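Local structure of coat protein (Tobacco streak virus, 4Y6X) at residues 19-22 with 23-27; 91-95 with 96-100. The protein forms the shell of the virus particle, probably an icosahedral T=3 capsid, and binds RNA, probably the 3' end of the viral genome. One frame throughout, in Å; residues are numbered along the deposited sequence.

Contact 1: 19-22 with 23-27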
ATOM      1  N   LEU A  19     -12.846  18.978  -4.769  1.00 46.63           N
ATOM      2  CA  LEU A  19     -11.681  18.223  -4.250  1.00 47.21           C
ATOM      3  C   LEU A  19     -10.902  18.919  -3.146  1.00 43.37           C
ATOM      4  O   LEU A  19      -9.946  18.343  -2.599  1.00 42.57           O
ATOM      5  CB  LEU A  19     -10.695  17.860  -5.351  1.00 41.76           C
ATOM      6  CG  LEU A  19     -11.242  17.053  -6.521  1.00 42.23           C
ATOM      7  CD1 LEU A  19     -10.132  16.879  -7.539  1.00 46.32           C
ATOM      8  CD2 LEU A  19     -11.780  15.712  -6.071  1.00 38.98           C
ATOM      9  N   LYS A  20     -11.316  20.124  -2.789  1.00 42.11           N
ATOM     10  CA  LYS A  20     -10.715  20.835  -1.654  1.00 39.29           C
ATOM     11  C   LYS A  20     -11.250  20.269  -0.358  1.00 34.50           C
ATOM     12  O   LYS A  20     -12.412  19.867  -0.273  1.00 33.47           O
ATOM     13  CB  LYS A  20     -11.024  22.325  -1.796  1.00 44.47           C
ATOM     14  CG  LYS A  20     -10.361  22.918  -3.030  1.00 51.84           C
ATOM     15  CD  LYS A  20      -8.837  22.949  -2.916  1.00 59.56           C
ATOM     16  N   LEU A  21     -10.400  20.203   0.661  1.00 32.86           N
ATOM     17  CA  LEU A  21     -10.823  19.765   2.024  1.00 32.33           C
ATOM     18  C   LEU A  21     -10.721  20.863   3.121  1.00 30.39           C
ATOM     19  O   LEU A  21      -9.918  21.754   2.989  1.00 25.96           O
ATOM     20  CB  LEU A  21      -9.942  18.602   2.465  1.00 30.05           C
ATOM     21  CG  LEU A  21     -10.057  17.371   1.582  1.00 29.57           C
ATOM     22  CD1 LEU A  21      -9.031  16.360   1.954  1.00 28.77           C
ATOM     23  CD2 LEU A  21     -11.435  16.750   1.683  1.00 30.73           C
ATOM     24  N   PRO A  22     -11.479  20.726   4.225  1.00 29.31           N
ATOM     25  CA  PRO A  22     -11.170  21.556   5.393  1.00 33.43           C
ATOM     26  C   PRO A  22      -9.742  21.278   5.844  1.00 34.43           C
ATOM     27  O   PRO A  22      -9.144  20.241   5.530  1.00 25.30           O
ATOM     28  CB  PRO A  22     -12.151  21.073   6.470  1.00 33.32           C
ATOM     29  CG  PRO A  22     -13.221  20.345   5.743  1.00 36.24           C
ATOM     30  CD  PRO A  22     -12.598  19.814   4.481  1.00 34.04           C
ATOM     31  N   ASN A  23      -9.242  22.183   6.641  1.00 33.16           N
ATOM     32  CA  ASN A  23      -7.854  22.173   7.067  1.00 35.47           C
ATOM     33  C   ASN A  23      -7.523  21.057   8.052  1.00 30.75           C
ATOM     34  O   ASN A  23      -6.383  20.641   8.171  1.00 36.72           O
ATOM     35  CB  ASN A  23      -7.602  23.564   7.665  1.00 43.63           C
ATOM     36  CG  ASN A  23      -6.161  23.863   7.854  1.00 53.61           C
ATOM     37  OD1 ASN A  23      -5.353  23.701   6.942  1.00 62.67           O
ATOM     38  ND2 ASN A  23      -5.810  24.307   9.060  1.00 58.23           N
ATOM     39  N   ASN A  24      -8.516  20.488   8.712  1.00 26.60           N
ATOM     40  CA  ASN A  24      -8.278  19.332   9.549  1.00 28.92           C
ATOM     41  C   ASN A  24      -8.454  17.916   8.882  1.00 27.10           C
ATOM     42  O   ASN A  24      -8.489  16.889   9.568  1.00 23.88           O
ATOM     43  CB  ASN A  24      -9.173  19.431  10.751  1.00 27.01           C
ATOM     44  CG  ASN A  24     -10.614  19.306  10.398  1.00 33.38           C
ATOM     45  OD1 ASN A  24     -11.026  19.552   9.273  1.00 32.81           O
ATOM     46  ND2 ASN A  24     -11.403  18.921  11.366  1.00 40.82           N
ATOM     47  N   GLN A  25      -8.473  17.876   7.559  1.00 27.04           N
ATOM     48  CA  GLN A  25      -8.575  16.601   6.803  1.00 28.73           C
ATOM     49  C   GLN A  25      -7.464  16.513   5.752  1.00 25.73           C
ATOM     50  O   GLN A  25      -7.028  17.523   5.298  1.00 25.80           O
ATOM     51  CB  GLN A  25      -9.903  16.603   6.079  1.00 29.23           C
ATOM     52  CG  GLN A  25     -11.080  16.479   7.004  1.00 32.40           C
ATOM     53  CD  GLN A  25     -12.401  16.481   6.251  1.00 34.53           C
ATOM     54  OE1 GLN A  25     -12.464  16.126   5.104  1.00 33.89           O
ATOM     55  NE2 GLN A  25     -13.457  16.873   6.925  1.00 36.91           N
ATOM     56  N   VAL A  26      -7.082  15.301   5.350  1.00 23.20           N
ATOM     57  CA  VAL A  26      -6.212  15.065   4.217  1.00 23.59           C
ATOM     58  C   VAL A  26      -6.781  13.939   3.337  1.00 21.19           C
ATOM     59  O   VAL A  26      -7.607  13.136   3.772  1.00 20.71           O
ATOM     60  CB  VAL A  26      -4.779  14.653   4.619  1.00 27.28           C
ATOM     61  CG1 VAL A  26      -4.080  15.818   5.287  1.00 31.48           C
ATOM     62  CG2 VAL A  26      -4.781  13.422   5.524  1.00 25.90           C
ATOM     63  N   TRP A  27      -6.282  13.903   2.115  1.00 18.61           N
ATOM     64  CA  TRP A  27      -6.512  12.836   1.163  1.00 20.89           C
ATOM     65  C   TRP A  27      -5.472  11.787   1.344  1.00 24.28           C
ATOM     66  O   TRP A  27      -4.295  12.114   1.483  1.00 27.57           O
ATOM     67  CB  TRP A  27      -6.433  13.343  -0.271  1.00 19.05           C
ATOM     68  CG  TRP A  27      -7.605  14.192  -0.711  1.00 20.61           C
ATOM     69  CD1 TRP A  27      -7.603  15.528  -0.976  1.00 21.41           C
ATOM     70  CD2 TRP A  27      -8.938  13.741  -0.913  1.00 19.46           C
ATOM     71  NE1 TRP A  27      -8.862  15.920  -1.381  1.00 20.52           N
ATOM     72  CE2 TRP A  27      -9.704  14.853  -1.310  1.00 20.06           C
ATOM     73  CE3 TRP A  27      -9.549  12.479  -0.866  1.00 20.07           C
ATOM     74  CZ2 TRP A  27     -11.026  14.757  -1.611  1.00 19.84           C
ATOM     75  CZ3 TRP A  27     -10.866  12.391  -1.122  1.00 20.11           C
ATOM     76  CH2 TRP A  27     -11.601  13.504  -1.525  1.00 21.03           C
TER
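Leu21 lays its CD1 methyl over one face of the Trp27 indole, 3.4 Å from the centroid of the five-membered ring and only 15° off the ring normal, a CH-pi contact. The rim of the same ring is held by a hydrogen bond: Trp27 NE1 donates to Leu19 O at 2.9 Å, nearly straight (163°). Because the oxygen lies close to the indole plane, this bond restrains the rotation of the ring. The other Leu21 methyl, CD2, lies 3.6 Å from Gln25 OE1, the leucine and glutamine side chains meeting at about a right angle. Gln25 CG stands anti to its carbonyl carbon (chi1 -69°) and the chain beyond runs extended, which carries the amide to the Pro22 ring, Gln25 NE2 lying 3.7 Å from Pro22 CG. A type I beta turn from Pro22 to Gln25 reverses the chain, closed by Gln25 N donating to Pro22 O at 3.2 Å. The turn leads into strand 25-30, the outermost strand, within this chain, of one jelly-roll sheet, beside strand 140-150; Trp27 packs there on Trp146 and Ala148, on Leu68 of strand 63-73, and on Pro157 of the second subunit.

Contact 2: 91-95 with 96-100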
ATOM      1  N   PRO A  91     -23.325  -9.797  -0.261  1.00 78.03           N
ATOM      2  CA  PRO A  91     -24.091  -8.530  -0.185  1.00 70.32           C
ATOM      3  C   PRO A  91     -25.186  -8.350  -1.251  1.00 59.43           C
ATOM      4  O   PRO A  91     -25.013  -8.766  -2.391  1.00 56.68           O
ATOM      5  CB  PRO A  91     -23.013  -7.433  -0.327  1.00 73.50           C
ATOM      6  CG  PRO A  91     -21.692  -8.141  -0.398  1.00 80.86           C
ATOM      7  CD  PRO A  91     -21.948  -9.582  -0.739  1.00 82.59           C
ATOM      8  N   ASP A  92     -26.292  -7.726  -0.846  1.00 55.60           N
ATOM      9  CA  ASP A  92     -27.439  -7.490  -1.694  1.00 58.93           C
ATOM     10  C   ASP A  92     -27.056  -6.440  -2.723  1.00 54.77           C
ATOM     11  O   ASP A  92     -26.132  -5.651  -2.503  1.00 44.52           O
ATOM     12  CB  ASP A  92     -28.621  -6.981  -0.843  1.00 64.11           C
ATOM     13  N   PRO A  93     -27.747  -6.433  -3.864  1.00 46.72           N
ATOM     14  CA  PRO A  93     -27.610  -5.255  -4.704  1.00 42.31           C
ATOM     15  C   PRO A  93     -27.961  -3.966  -3.895  1.00 39.12           C
ATOM     16  O   PRO A  93     -28.787  -4.007  -3.001  1.00 39.52           O
ATOM     17  CB  PRO A  93     -28.610  -5.509  -5.838  1.00 49.60           C
ATOM     18  CG  PRO A  93     -29.078  -6.944  -5.686  1.00 50.35           C
ATOM     19  CD  PRO A  93     -28.870  -7.306  -4.259  1.00 51.61           C
ATOM     20  N   PRO A  94     -27.318  -2.831  -4.190  1.00 35.14           N
ATOM     21  CA  PRO A  94     -27.637  -1.598  -3.474  1.00 33.58           C
ATOM     22  C   PRO A  94     -29.028  -1.084  -3.848  1.00 33.63           C
ATOM     23  O   PRO A  94     -29.393  -1.219  -5.015  1.00 29.40           O
ATOM     24  CB  PRO A  94     -26.692  -0.606  -4.084  1.00 35.01           C
ATOM     25  CG  PRO A  94     -26.569  -1.049  -5.499  1.00 37.82           C
ATOM     26  CD  PRO A  94     -26.612  -2.564  -5.449  1.00 37.18           C
ATOM     27  N   VAL A  95     -29.769  -0.514  -2.903  1.00 31.75           N
ATOM     28  CA  VAL A  95     -31.008   0.187  -3.188  1.00 29.65           C
ATOM     29  C   VAL A  95     -30.855   1.696  -3.150  1.00 28.41           C
ATOM     30  O   VAL A  95     -30.808   2.361  -4.198  1.00 28.31           O
ATOM     31  CB  VAL A  95     -32.101  -0.390  -2.264  1.00 31.30           C
ATOM     32  CG1 VAL A  95     -33.459   0.218  -2.516  1.00 30.54           C
ATOM     33  CG2 VAL A  95     -32.149  -1.893  -2.482  1.00 35.21           C
ATOM     34  N   VAL A  96     -30.805   2.270  -1.960  1.00 31.73           N
ATOM     35  CA  VAL A  96     -30.703   3.726  -1.825  1.00 33.61           C
ATOM     36  C   VAL A  96     -29.390   4.209  -2.427  1.00 33.54           C
ATOM     37  O   VAL A  96     -28.368   3.627  -2.164  1.00 37.81           O
ATOM     38  CB  VAL A  96     -30.748   4.172  -0.347  1.00 33.70           C
ATOM     39  CG1 VAL A  96     -30.400   5.647  -0.241  1.00 37.37           C
ATOM     40  CG2 VAL A  96     -32.120   3.921   0.202  1.00 34.18           C
ATOM     41  N   GLY A  97     -29.459   5.244  -3.246  1.00 30.84           N
ATOM     42  CA  GLY A  97     -28.314   5.774  -3.917  1.00 37.92           C
ATOM     43  C   GLY A  97     -27.761   4.975  -5.094  1.00 37.80           C
ATOM     44  O   GLY A  97     -26.685   5.305  -5.555  1.00 37.40           O
ATOM     45  N   ARG A  98     -28.444   3.908  -5.527  1.00 34.72           N
ATOM     46  CA  ARG A  98     -28.009   3.134  -6.665  1.00 29.70           C
ATOM     47  C   ARG A  98     -27.917   4.071  -7.852  1.00 33.74           C
ATOM     48  O   ARG A  98     -28.792   4.907  -8.055  1.00 31.98           O
ATOM     49  CB  ARG A  98     -29.005   2.034  -6.970  1.00 33.98           C
ATOM     50  CG  ARG A  98     -28.641   1.282  -8.189  1.00 38.68           C
ATOM     51  CD  ARG A  98     -29.623   0.290  -8.678  1.00 41.16           C
ATOM     52  NE  ARG A  98     -29.644  -0.912  -7.899  1.00 47.00           N
ATOM     53  CZ  ARG A  98     -29.723  -2.113  -8.436  1.00 43.90           C
ATOM     54  NH1 ARG A  98     -29.643  -2.305  -9.742  1.00 48.71           N
ATOM     55  NH2 ARG A  98     -29.863  -3.121  -7.634  1.00 49.69           N
ATOM     56  N   LEU A  99     -26.856   3.965  -8.639  1.00 33.16           N
ATOM     57  CA  LEU A  99     -26.686   4.795  -9.830  1.00 31.86           C
ATOM     58  C   LEU A  99     -26.314   3.940 -11.036  1.00 30.09           C
ATOM     59  O   LEU A  99     -25.703   2.926 -10.896  1.00 28.72           O
ATOM     60  CB  LEU A  99     -25.545   5.766  -9.597  1.00 37.77           C
ATOM     61  CG  LEU A  99     -25.818   6.938  -8.659  1.00 47.05           C
ATOM     62  CD1 LEU A  99     -24.525   7.765  -8.561  1.00 50.30           C
ATOM     63  CD2 LEU A  99     -26.988   7.794  -9.177  1.00 49.65           C
ATOM     64  N   GLY A 100     -26.644   4.411 -12.223  1.00 28.19           N
ATOM     65  CA  GLY A 100     -26.321   3.772 -13.475  1.00 28.33           C
ATOM     66  C   GLY A 100     -24.969   4.218 -14.023  1.00 30.81           C
ATOM     67  O   GLY A 100     -24.414   5.261 -13.607  1.00 29.66           O
TER
HETATM   68  O   HOH W   1     -28.100   0.626  -0.957  1.00 43.45           O
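Arg98 reaches back to Pro94 and brings two N-H groups of its guanidinium, on NE and NH2, to the one oxygen Pro94 O. Arg98 NE makes the shorter, straighter bond to Pro94 O, 2.9 Å with an N-H...O angle of 164°, while Arg98 NH2 reaches Pro94 O at 3.3 Å and a more bent 139°. The oxygen lies at the guanidinium edge, close to its plane, so the two bonds hold the flat group against rotation. The conformation explains the reach: CG is anti to the backbone N, and a bend at chi3 (-76°) turns the edge of the guanidinium back toward Pro94 O. The end of the side chain also meets proline, Arg98 NH2 lying 3.2 Å from Pro93 CB. Nearer its root, Arg98 NE passes 3.9 Å from Pro94 CG, where the arginine chain crosses the buried Pro94 ring at about a right angle.

This compact side gives way to a looser one at the turn. A type II beta turn from Val95 to Arg98 is closed by Arg98 N donating to Val95 O at 3.1 Å, and Gly97 takes the positive phi that this turn needs and glycine readily adopts. The exposed Val95 and Val96 point their side chains away from the contact, and a water spans their backbones, donating to Val96 O and accepting a weak bond from Val95 N. The turn feeds into strand 99-101, outermost within this chain in the second jelly-roll sheet, where Leu99 pairs with Phe79 of strand 77-82, while Pro94 packs on Val82 of that strand.

How the contacts relate
Contact 1 comes first along the chain and closes before contact 2 opens; their centres are about 28 Å apart and their nearest atoms about 15 Å, so they do not touch. Each is a beta turn that delivers the chain into an outermost strand within this chain, but the two strands belong to different four-stranded antiparallel sheets of the jelly roll. Their surroundings differ too. The residues on both sides of the first turn, Leu19, Lys20 and Trp27, meet the second subunit of the domain-swapped dimer, whereas residues 91-100 touch no other chain of that assembly. Contact 1 therefore borders a subunit interface, while contact 2 lies on the surface of the barrel.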